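Local coordinates for genome polyprotein (PDB 6QWT) that probably copies viral RNA as the 3Dpol RNA-dependent RNA polymerase, the last piece of a longer polyprotein, at residues A[55-60]-A[234-239]; A[255-260]-A[266-271]; A[348-353]-A[359-364]. All coordinates share one frame; numbering follows the deposited sequence.

In the fold
Contacts 1 and 3 illustrate how one small sheet can tie separate structural motifs together. Strands 230-235 and 360-362 are antiparallel neighbours in the four-stranded palm sheet, so the motif A segment of contact 1 lies directly beside the helix-strand unit of contact 3. Their centres are about 15 Å apart, and probable hydrogen bonds of 2.9 Å join Ser-235 OG to Lys-360 O and Tyr-234 OH to Tyr-353 OH. Contact 2 stands apart, its centre about 29 Å from that of contact 1 and about 33 Å from that of contact 3. Contact 1 reaches motif A, whose aspartates line the active site in related polymerases; Asp-238 lies in the segment and Asp-233 just before it.

Contact 1. Residues A[55-60]-A[234-239]; sequences FSAAGG and YSNFDS. Unlike the reference sequence in segment 55-60: Ala-57 (reference Lys), Ala-58 (reference Gln).
Ala-57 and Asn-236 meet through van der Waals contact alone, and the whole contact is of this kind. The methyl CB of Ala-57 lies above the flat side-chain amide of Asn-236, 3.3 Å from OD1, and also touches the amide carbon CG at 3.4 Å. The amide therefore offers a broad surface to the methyl rather than a polar group to a polar partner. Asn-236 takes up left-handed helical backbone angles (phi 60°, psi 42°), and its CG stands roughly anti to the carbonyl carbon (chi1 -36°), which turns the amide toward the loop. A second, looser touch brings Ser-239 against the same loop: its CB approaches Ala-57 O at 3.8 Å, and its OG is 4.1 Å from both CA and CB of Ala-58. Both alanines replace residues of the reference sequence, lysine and glutamine.

Residues 234-239 belong to motif A of the polymerase palm, where a strand passes through a tight bend into a short helix. As in related polymerases, Asp-238 probably helps to recognise the ribose of the incoming nucleotide, and Asp-233, just before the segment, to bind the catalytic metal. Facing it is a loop after helix 50-54.

Hydrogen bonds shape each side separately. In the loop, a type I beta turn runs from Phe-55 to Ala-58 and is closed by Ala-58 N and Phe-55 O at 3.2 Å, presenting the Ala-57 methyl to the palm. In motif A, Ser-239 N reaches Asn-236 O at 3.1 Å, and that same oxygen also receives the hydroxyl of Thr-240. The N-terminal Ser-1 lies beside both segments, with a backbone bond to Ser-239 and side-chain contact with Ala-58, consistent with the buried N terminus by which picornaviral polymerases position motif A.

Contact 2. Residues A[255-260]-A[266-271]; sequences KIIQLP and DAVQKY
Val-268 is the principal bump of this contact, and its CG1 methyl fits the angle between two side chains of the facing segment. Ile-257 comes from one direction, with CD1 4.1 Å from Val-268 CG1, and Leu-259 from another, with CD2 4.3 Å from the same methyl. The Ile-257 and Val-268 side chains run past each other in opposite directions and touch through their end methyls. In Leu-259 the extended chain (chi2 179°) carries its two-methyl fork to the start of the helix, and the fork straddles two residues: while CD2 rests on Val-268, CD1 lies 4.3 Å from Ala-267 CB. The small alanine provides the shallow hollow that receives this second prong.

In the chain that follows motif A of the polymerase, helix 243-256 ends in a short extended segment, weakly bonded in parallel with strand 86-87, and a loop leads on to helix 267-276. Extended geometry at 257-259 makes the side chains alternate. Ile-257 and Leu-259 point at the helix, whereas Gln-258 between them points away and folds back, its NE2 bonding Ile-256 O at 3.1 Å from well above the carbonyl plane. Leu-189 of helix 180-189 packs on both Leu-259 and Ala-267, and Ala-254 touches Val-268, extending the apolar patch beyond the two segments.

Contact 3. Residues A[348-353]-A[359-364]; sequences FIADFY and YKVTPA
Tyr-353 and Tyr-359 form a T-shaped pair in which the edge of Tyr-359 points at the face of Tyr-353. The ring planes stand at 60° with centroids 4.9 Å apart, and Tyr-359 CD2 sits 3.6 Å above the middle of the Tyr-353 ring. Tyr-359 CB adds a CH-pi contact over that same face, 4.0 Å from the centroid of the Tyr-353 ring. With its CG anti to the carbonyl carbon (chi1 -86°), Tyr-353 lays its ring with this face to Tyr-359 and the opposite one to Ile-349 CG2, near the rim, so the ring is held between its own helix and the returning chain. The hydroxyls bond elsewhere, Tyr-353 OH to Tyr-234 OH and Tyr-359 OH to Ser-311 OG.

Val-361 has a chi1 of 86°, placing CG1 between its backbone N and carbonyl carbon and pushing it closely against Ala-350, with CG1 to CB at 3.5 Å. Its CB meets the Tyr-353 ring at the edge, 4.2 Å from CD1. Helix 346-356 followed by strand 360-362, at the edge of the palm sheet, is consistent with motif D of picornaviral polymerases.

Contact 1. Residues A[55-60]-A[234-239]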
loop_
_atom_site.group_PDB
_atom_site.type_symbol
_atom_site.label_atom_id
_atom_site.label_comp_id
_atom_site.label_asym_id
_atom_site.label_seq_id
_atom_site.Cartn_x
_atom_site.Cartn_y
_atom_site.Cartn_z
ATOM N N PHE A 55 15.966 -10.255 -0.490
ATOM C CA PHE A 55 15.492 -10.944 -1.683
ATOM C C PHE A 55 15.223 -12.422 -1.436
ATOM O O PHE A 55 14.994 -13.168 -2.394
ATOM C CB PHE A 55 16.502 -10.779 -2.823
ATOM C CG PHE A 55 16.483 -9.418 -3.461
ATOM C CD1 PHE A 55 17.289 -8.401 -2.981
ATOM C CD2 PHE A 55 15.658 -9.159 -4.544
ATOM C CE1 PHE A 55 17.272 -7.148 -3.564
ATOM C CE2 PHE A 55 15.636 -7.906 -5.136
ATOM C CZ PHE A 55 16.445 -6.900 -4.645
ATOM N N SER A 56 15.230 -12.864 -0.174
ATOM C CA SER A 56 15.139 -14.294 0.109
ATOM C C SER A 56 13.750 -14.849 -0.182
ATOM O O SER A 56 13.619 -16.036 -0.503
ATOM C CB SER A 56 15.531 -14.571 1.562
ATOM O OG SER A 56 14.662 -13.911 2.468
ATOM N N ALA A 57 12.709 -14.023 -0.078
ATOM C CA ALA A 57 11.358 -14.486 -0.366
ATOM C C ALA A 57 11.017 -14.433 -1.849
ATOM O O ALA A 57 9.966 -14.950 -2.246
ATOM C CB ALA A 57 10.341 -13.666 0.425
ATOM N N ALA A 58 11.863 -13.815 -2.668
ATOM C CA ALA A 58 11.663 -13.819 -4.106
ATOM C C ALA A 58 12.253 -15.087 -4.716
ATOM O O ALA A 58 13.077 -15.777 -4.110
ATOM C CB ALA A 58 12.300 -12.582 -4.740
ATOM N N GLY A 59 11.814 -15.396 -5.932
ATOM C CA GLY A 59 12.312 -16.571 -6.619
ATOM C C GLY A 59 11.792 -17.895 -6.110
ATOM O O GLY A 59 12.322 -18.939 -6.504
ATOM N N GLY A 60 10.768 -17.895 -5.255
ATOM C CA GLY A 60 10.211 -19.149 -4.772
ATOM C C GLY A 60 9.314 -19.863 -5.765
ATOM O O GLY A 60 8.866 -20.977 -5.476
ATOM N N TYR A 234 -0.577 -10.849 4.902
ATOM C CA TYR A 234 0.279 -11.698 4.091
ATOM C C TYR A 234 1.737 -11.408 4.411
ATOM O O TYR A 234 2.116 -10.258 4.651
ATOM C CB TYR A 234 0.032 -11.472 2.599
ATOM C CG TYR A 234 -1.339 -11.867 2.094
ATOM C CD1 TYR A 234 -2.455 -11.081 2.357
ATOM C CD2 TYR A 234 -1.512 -13.014 1.330
ATOM C CE1 TYR A 234 -3.705 -11.436 1.886
ATOM C CE2 TYR A 234 -2.757 -13.376 0.853
ATOM C CZ TYR A 234 -3.850 -12.585 1.132
ATOM O OH TYR A 234 -5.089 -12.946 0.656
ATOM N N SER A 235 2.552 -12.455 4.415
ATOM C CA SER A 235 4.000 -12.307 4.415
ATOM C C SER A 235 4.496 -12.452 2.985
ATOM O O SER A 235 4.162 -13.430 2.304
ATOM C CB SER A 235 4.663 -13.339 5.328
ATOM O OG SER A 235 3.972 -14.575 5.297
ATOM N N ASN A 236 5.266 -11.466 2.522
ATOM C CA ASN A 236 5.827 -11.464 1.166
ATOM C C ASN A 236 4.728 -11.493 0.104
ATOM O O ASN A 236 4.828 -12.198 -0.902
ATOM C CB ASN A 236 6.806 -12.626 0.970
ATOM C CG ASN A 236 7.606 -12.928 2.222
ATOM O OD1 ASN A 236 8.476 -12.152 2.620
ATOM N ND2 ASN A 236 7.317 -14.063 2.849
ATOM N N PHE A 237 3.669 -10.710 0.334
ATOM C CA PHE A 237 2.572 -10.617 -0.627
ATOM C C PHE A 237 3.064 -10.154 -1.993
ATOM O O PHE A 237 2.628 -10.673 -3.027
ATOM C CB PHE A 237 1.504 -9.664 -0.089
ATOM C CG PHE A 237 0.216 -9.675 -0.867
ATOM C CD1 PHE A 237 -0.459 -10.863 -1.104
ATOM C CD2 PHE A 237 -0.325 -8.492 -1.346
ATOM C CE1 PHE A 237 -1.650 -10.872 -1.815
ATOM C CE2 PHE A 237 -1.515 -8.493 -2.056
ATOM C CZ PHE A 237 -2.178 -9.685 -2.291
ATOM N N ASP A 238 3.982 -9.184 -2.018
ATOM C CA ASP A 238 4.461 -8.615 -3.272
ATOM C C ASP A 238 5.308 -9.586 -4.084
ATOM O O ASP A 238 5.568 -9.314 -5.261
ATOM C CB ASP A 238 5.255 -7.338 -2.992
ATOM C CG ASP A 238 4.451 -6.317 -2.209
ATOM O OD1 ASP A 238 3.338 -5.968 -2.657
ATOM O OD2 ASP A 238 4.928 -5.871 -1.144
ATOM N N SER A 239 5.740 -10.699 -3.494
ATOM C CA SER A 239 6.475 -11.722 -4.224
ATOM C C SER A 239 5.631 -12.946 -4.551
ATOM O O SER A 239 5.888 -13.608 -5.563
ATOM C CB SER A 239 7.708 -12.166 -3.425
ATOM O OG SER A 239 8.674 -11.132 -3.363
#

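Contact 2. Residues A[255-260]-A[266-271]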
loop_
_atom_site.group_PDB
_atom_site.type_symbol
_atom_site.label_atom_id
_atom_site.label_comp_id
_atom_site.label_asym_id
_atom_site.label_seq_id
_atom_site.Cartn_x
_atom_site.Cartn_y
_atom_site.Cartn_z
ATOM N N LYS A 255 -12.197 -5.626 -21.185
ATOM C CA LYS A 255 -13.566 -5.512 -21.671
ATOM C C LYS A 255 -14.295 -4.311 -21.085
ATOM O O LYS A 255 -15.261 -3.832 -21.689
ATOM C CB LYS A 255 -14.337 -6.798 -21.363
ATOM C CG LYS A 255 -13.783 -8.023 -22.090
ATOM C CD LYS A 255 -14.606 -9.272 -21.822
ATOM C CE LYS A 255 -14.237 -9.882 -20.484
ATOM N NZ LYS A 255 -15.127 -11.017 -20.111
ATOM N N ILE A 256 -13.841 -3.808 -19.940
ATOM C CA ILE A 256 -14.505 -2.701 -19.258
ATOM C C ILE A 256 -13.984 -1.349 -19.731
ATOM O O ILE A 256 -14.764 -0.419 -19.950
ATOM C CB ILE A 256 -14.332 -2.869 -17.734
ATOM C CG1 ILE A 256 -15.112 -4.087 -17.236
ATOM C CG2 ILE A 256 -14.758 -1.612 -16.994
ATOM C CD1 ILE A 256 -14.780 -4.472 -15.812
ATOM N N ILE A 257 -12.671 -1.213 -19.899
ATOM C CA ILE A 257 -12.061 0.080 -20.195
ATOM C C ILE A 257 -12.160 0.351 -21.691
ATOM O O ILE A 257 -11.680 -0.439 -22.512
ATOM C CB ILE A 257 -10.601 0.124 -19.720
ATOM C CG1 ILE A 257 -10.543 0.090 -18.189
ATOM C CG2 ILE A 257 -9.895 1.363 -20.257
ATOM C CD1 ILE A 257 -9.177 -0.235 -17.636
ATOM N N GLN A 258 -12.776 1.479 -22.046
ATOM C CA GLN A 258 -12.942 1.879 -23.439
ATOM C C GLN A 258 -11.752 2.732 -23.862
ATOM O O GLN A 258 -11.482 3.775 -23.255
ATOM C CB GLN A 258 -14.250 2.648 -23.626
ATOM C CG GLN A 258 -15.459 1.977 -22.996
ATOM C CD GLN A 258 -15.770 0.635 -23.629
ATOM O OE1 GLN A 258 -15.899 0.529 -24.848
ATOM N NE2 GLN A 258 -15.888 -0.400 -22.803
ATOM N N LEU A 259 -11.049 2.294 -24.903
ATOM C CA LEU A 259 -9.807 2.944 -25.305
ATOM C C LEU A 259 -10.064 3.979 -26.400
ATOM O O LEU A 259 -10.925 3.771 -27.260
ATOM C CB LEU A 259 -8.800 1.914 -25.802
ATOM C CG LEU A 259 -8.284 0.932 -24.748
ATOM C CD1 LEU A 259 -7.305 -0.057 -25.357
ATOM C CD2 LEU A 259 -7.640 1.675 -23.586
ATOM N N PRO A 260 -9.335 5.091 -26.380
ATOM C CA PRO A 260 -9.477 6.102 -27.433
ATOM C C PRO A 260 -8.742 5.670 -28.691
ATOM O O PRO A 260 -7.952 4.715 -28.653
ATOM C CB PRO A 260 -8.840 7.348 -26.802
ATOM C CG PRO A 260 -7.801 6.796 -25.898
ATOM C CD PRO A 260 -8.338 5.486 -25.368
ATOM N N ASP A 266 -4.987 -3.534 -27.425
ATOM C CA ASP A 266 -4.556 -4.452 -26.380
ATOM C C ASP A 266 -3.692 -3.770 -25.323
ATOM O O ASP A 266 -2.963 -4.452 -24.594
ATOM C CB ASP A 266 -3.811 -5.641 -26.991
ATOM C CG ASP A 266 -2.500 -5.241 -27.661
ATOM O OD1 ASP A 266 -2.403 -4.108 -28.180
ATOM O OD2 ASP A 266 -1.565 -6.070 -27.673
ATOM N N ALA A 267 -3.767 -2.439 -25.219
ATOM C CA ALA A 267 -2.886 -1.716 -24.306
ATOM C C ALA A 267 -3.144 -2.091 -22.855
ATOM O O ALA A 267 -2.220 -2.072 -22.035
ATOM C CB ALA A 267 -3.054 -0.210 -24.494
ATOM N N VAL A 268 -4.388 -2.430 -22.523
ATOM C CA VAL A 268 -4.726 -2.803 -21.155
ATOM C C VAL A 268 -3.986 -4.077 -20.750
ATOM O O VAL A 268 -3.277 -4.109 -19.736
ATOM C CB VAL A 268 -6.250 -2.950 -21.020
ATOM C CG1 VAL A 268 -6.889 -1.583 -20.816
ATOM C CG2 VAL A 268 -6.806 -3.578 -22.287
ATOM N N GLN A 269 -4.129 -5.141 -21.546
ATOM C CA GLN A 269 -3.445 -6.393 -21.233
ATOM C C GLN A 269 -1.931 -6.222 -21.257
ATOM O O GLN A 269 -1.219 -6.804 -20.430
ATOM C CB GLN A 269 -3.868 -7.487 -22.214
ATOM C CG GLN A 269 -5.310 -7.940 -22.069
ATOM C CD GLN A 269 -6.182 -7.451 -23.208
ATOM O OE1 GLN A 269 -6.020 -6.327 -23.693
ATOM N NE2 GLN A 269 -7.115 -8.291 -23.641
ATOM N N LYS A 270 -1.419 -5.424 -22.199
ATOM C CA LYS A 270 0.025 -5.248 -22.307
ATOM C C LYS A 270 0.584 -4.476 -21.117
ATOM O O LYS A 270 1.681 -4.780 -20.636
ATOM C CB LYS A 270 0.372 -4.551 -23.622
ATOM C CG LYS A 270 0.226 -5.446 -24.851
ATOM C CD LYS A 270 1.519 -6.192 -25.151
ATOM C CE LYS A 270 1.314 -7.277 -26.203
ATOM N NZ LYS A 270 1.154 -8.631 -25.598
ATOM N N TYR A 271 -0.154 -3.482 -20.617
ATOM C CA TYR A 271 0.330 -2.759 -19.445
ATOM C C TYR A 271 0.301 -3.640 -18.204
ATOM O O TYR A 271 1.212 -3.579 -17.370
ATOM C CB TYR A 271 -0.485 -1.488 -19.211
ATOM C CG TYR A 271 0.175 -0.549 -18.222
ATOM C CD1 TYR A 271 0.990 0.489 -18.657
ATOM C CD2 TYR A 271 0.001 -0.714 -16.851
ATOM C CE1 TYR A 271 1.603 1.345 -17.753
ATOM C CE2 TYR A 271 0.610 0.130 -15.944
ATOM C CZ TYR A 271 1.409 1.161 -16.399
ATOM O OH TYR A 271 2.015 2.008 -15.495
#

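Contact 3. Residues A[348-353]-A[359-364]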
loop_
_atom_site.group_PDB
_atom_site.type_symbol
_atom_site.label_atom_id
_atom_site.label_comp_id
_atom_site.label_asym_id
_atom_site.label_seq_id
_atom_site.Cartn_x
_atom_site.Cartn_y
_atom_site.Cartn_z
ATOM N N PHE A 348 -9.032 -22.001 7.693
ATOM C CA PHE A 348 -9.426 -22.631 6.438
ATOM C C PHE A 348 -8.767 -21.948 5.246
ATOM O O PHE A 348 -8.291 -22.619 4.324
ATOM C CB PHE A 348 -10.949 -22.602 6.306
ATOM C CG PHE A 348 -11.462 -23.236 5.048
ATOM C CD1 PHE A 348 -11.641 -22.483 3.895
ATOM C CD2 PHE A 348 -11.777 -24.586 5.019
ATOM C CE1 PHE A 348 -12.116 -23.066 2.737
ATOM C CE2 PHE A 348 -12.258 -25.172 3.863
ATOM C CZ PHE A 348 -12.427 -24.412 2.722
ATOM N N ILE A 349 -8.742 -20.615 5.244
ATOM C CA ILE A 349 -8.127 -19.887 4.139
ATOM C C ILE A 349 -6.625 -20.145 4.104
ATOM O O ILE A 349 -6.039 -20.338 3.031
ATOM C CB ILE A 349 -8.451 -18.385 4.254
ATOM C CG1 ILE A 349 -9.953 -18.152 4.077
ATOM C CG2 ILE A 349 -7.662 -17.574 3.231
ATOM C CD1 ILE A 349 -10.356 -16.697 4.171
ATOM N N ALA A 350 -5.983 -20.171 5.275
ATOM C CA ALA A 350 -4.551 -20.444 5.335
ATOM C C ALA A 350 -4.221 -21.818 4.766
ATOM O O ALA A 350 -3.249 -21.973 4.017
ATOM C CB ALA A 350 -4.056 -20.332 6.778
ATOM N N ASP A 351 -5.026 -22.831 5.107
ATOM C CA ASP A 351 -4.753 -24.186 4.636
ATOM C C ASP A 351 -4.977 -24.307 3.133
ATOM O O ASP A 351 -4.221 -25.001 2.442
ATOM C CB ASP A 351 -5.616 -25.192 5.398
ATOM C CG ASP A 351 -5.262 -25.271 6.876
ATOM O OD1 ASP A 351 -6.183 -25.436 7.703
ATOM O OD2 ASP A 351 -4.061 -25.165 7.211
ATOM N N PHE A 352 -6.009 -23.644 2.603
ATOM C CA PHE A 352 -6.212 -23.652 1.158
ATOM C C PHE A 352 -5.053 -22.979 0.435
ATOM O O PHE A 352 -4.593 -23.465 -0.605
ATOM C CB PHE A 352 -7.527 -22.963 0.787
ATOM C CG PHE A 352 -7.639 -22.647 -0.680
ATOM C CD1 PHE A 352 -8.091 -23.607 -1.572
ATOM C CD2 PHE A 352 -7.262 -21.406 -1.171
ATOM C CE1 PHE A 352 -8.181 -23.330 -2.923
ATOM C CE2 PHE A 352 -7.348 -21.122 -2.521
ATOM C CZ PHE A 352 -7.806 -22.085 -3.400
ATOM N N TYR A 353 -4.585 -21.843 0.961
ATOM C CA TYR A 353 -3.468 -21.137 0.344
ATOM C C TYR A 353 -2.221 -22.011 0.295
ATOM O O TYR A 353 -1.482 -21.994 -0.696
ATOM C CB TYR A 353 -3.180 -19.842 1.108
ATOM C CG TYR A 353 -4.008 -18.652 0.674
ATOM C CD1 TYR A 353 -4.018 -17.482 1.425
ATOM C CD2 TYR A 353 -4.777 -18.692 -0.484
ATOM C CE1 TYR A 353 -4.768 -16.384 1.037
ATOM C CE2 TYR A 353 -5.534 -17.600 -0.880
ATOM C CZ TYR A 353 -5.525 -16.447 -0.115
ATOM O OH TYR A 353 -6.270 -15.352 -0.497
ATOM N N TYR A 359 0.846 -18.179 -1.301
ATOM C CA TYR A 359 0.537 -17.247 -0.225
ATOM C C TYR A 359 0.787 -17.891 1.134
ATOM O O TYR A 359 0.389 -19.035 1.376
ATOM C CB TYR A 359 -0.919 -16.796 -0.311
ATOM C CG TYR A 359 -1.289 -15.980 -1.528
ATOM C CD1 TYR A 359 -0.504 -14.914 -1.948
ATOM C CD2 TYR A 359 -2.448 -16.263 -2.240
ATOM C CE1 TYR A 359 -0.862 -14.159 -3.058
ATOM C CE2 TYR A 359 -2.811 -15.519 -3.343
ATOM C CZ TYR A 359 -2.019 -14.469 -3.747
ATOM O OH TYR A 359 -2.397 -13.736 -4.849
ATOM N N LYS A 360 1.440 -17.149 2.024
ATOM C CA LYS A 360 1.593 -17.531 3.426
ATOM C C LYS A 360 0.899 -16.460 4.253
ATOM O O LYS A 360 1.348 -15.309 4.291
ATOM C CB LYS A 360 3.065 -17.662 3.819
ATOM C CG LYS A 360 3.836 -18.746 3.079
ATOM C CD LYS A 360 5.323 -18.687 3.436
ATOM C CE LYS A 360 6.139 -19.702 2.646
ATOM N NZ LYS A 360 7.470 -19.162 2.227
ATOM N N VAL A 361 -0.195 -16.823 4.908
ATOM C CA VAL A 361 -1.060 -15.853 5.565
ATOM C C VAL A 361 -0.975 -16.041 7.075
ATOM O O VAL A 361 -0.829 -17.166 7.568
ATOM C CB VAL A 361 -2.506 -15.970 5.046
ATOM C CG1 VAL A 361 -3.286 -17.023 5.805
ATOM C CG2 VAL A 361 -3.186 -14.636 5.119
ATOM N N THR A 362 -1.031 -14.922 7.808
ATOM C CA THR A 362 -0.814 -14.896 9.252
ATOM C C THR A 362 -1.748 -13.892 9.926
ATOM O O THR A 362 -2.352 -13.051 9.245
ATOM C CB THR A 362 0.640 -14.530 9.577
ATOM O OG1 THR A 362 0.956 -13.263 8.991
ATOM C CG2 THR A 362 1.613 -15.594 9.072
ATOM N N PRO A 363 -1.895 -13.947 11.253
ATOM C CA PRO A 363 -2.646 -12.900 11.957
ATOM C C PRO A 363 -2.014 -11.528 11.772
ATOM O O PRO A 363 -0.831 -11.391 11.451
ATOM C CB PRO A 363 -2.588 -13.345 13.421
ATOM C CG PRO A 363 -2.426 -14.822 13.344
ATOM C CD PRO A 363 -1.564 -15.076 12.145
ATOM N N ALA A 364 -2.829 -10.498 11.997
ATOM C CA ALA A 364 -2.441 -9.122 11.715
ATOM C C ALA A 364 -1.685 -8.449 12.854
ATOM O O ALA A 364 -1.195 -7.328 12.666
ATOM C CB ALA A 364 -3.682 -8.288 11.375
#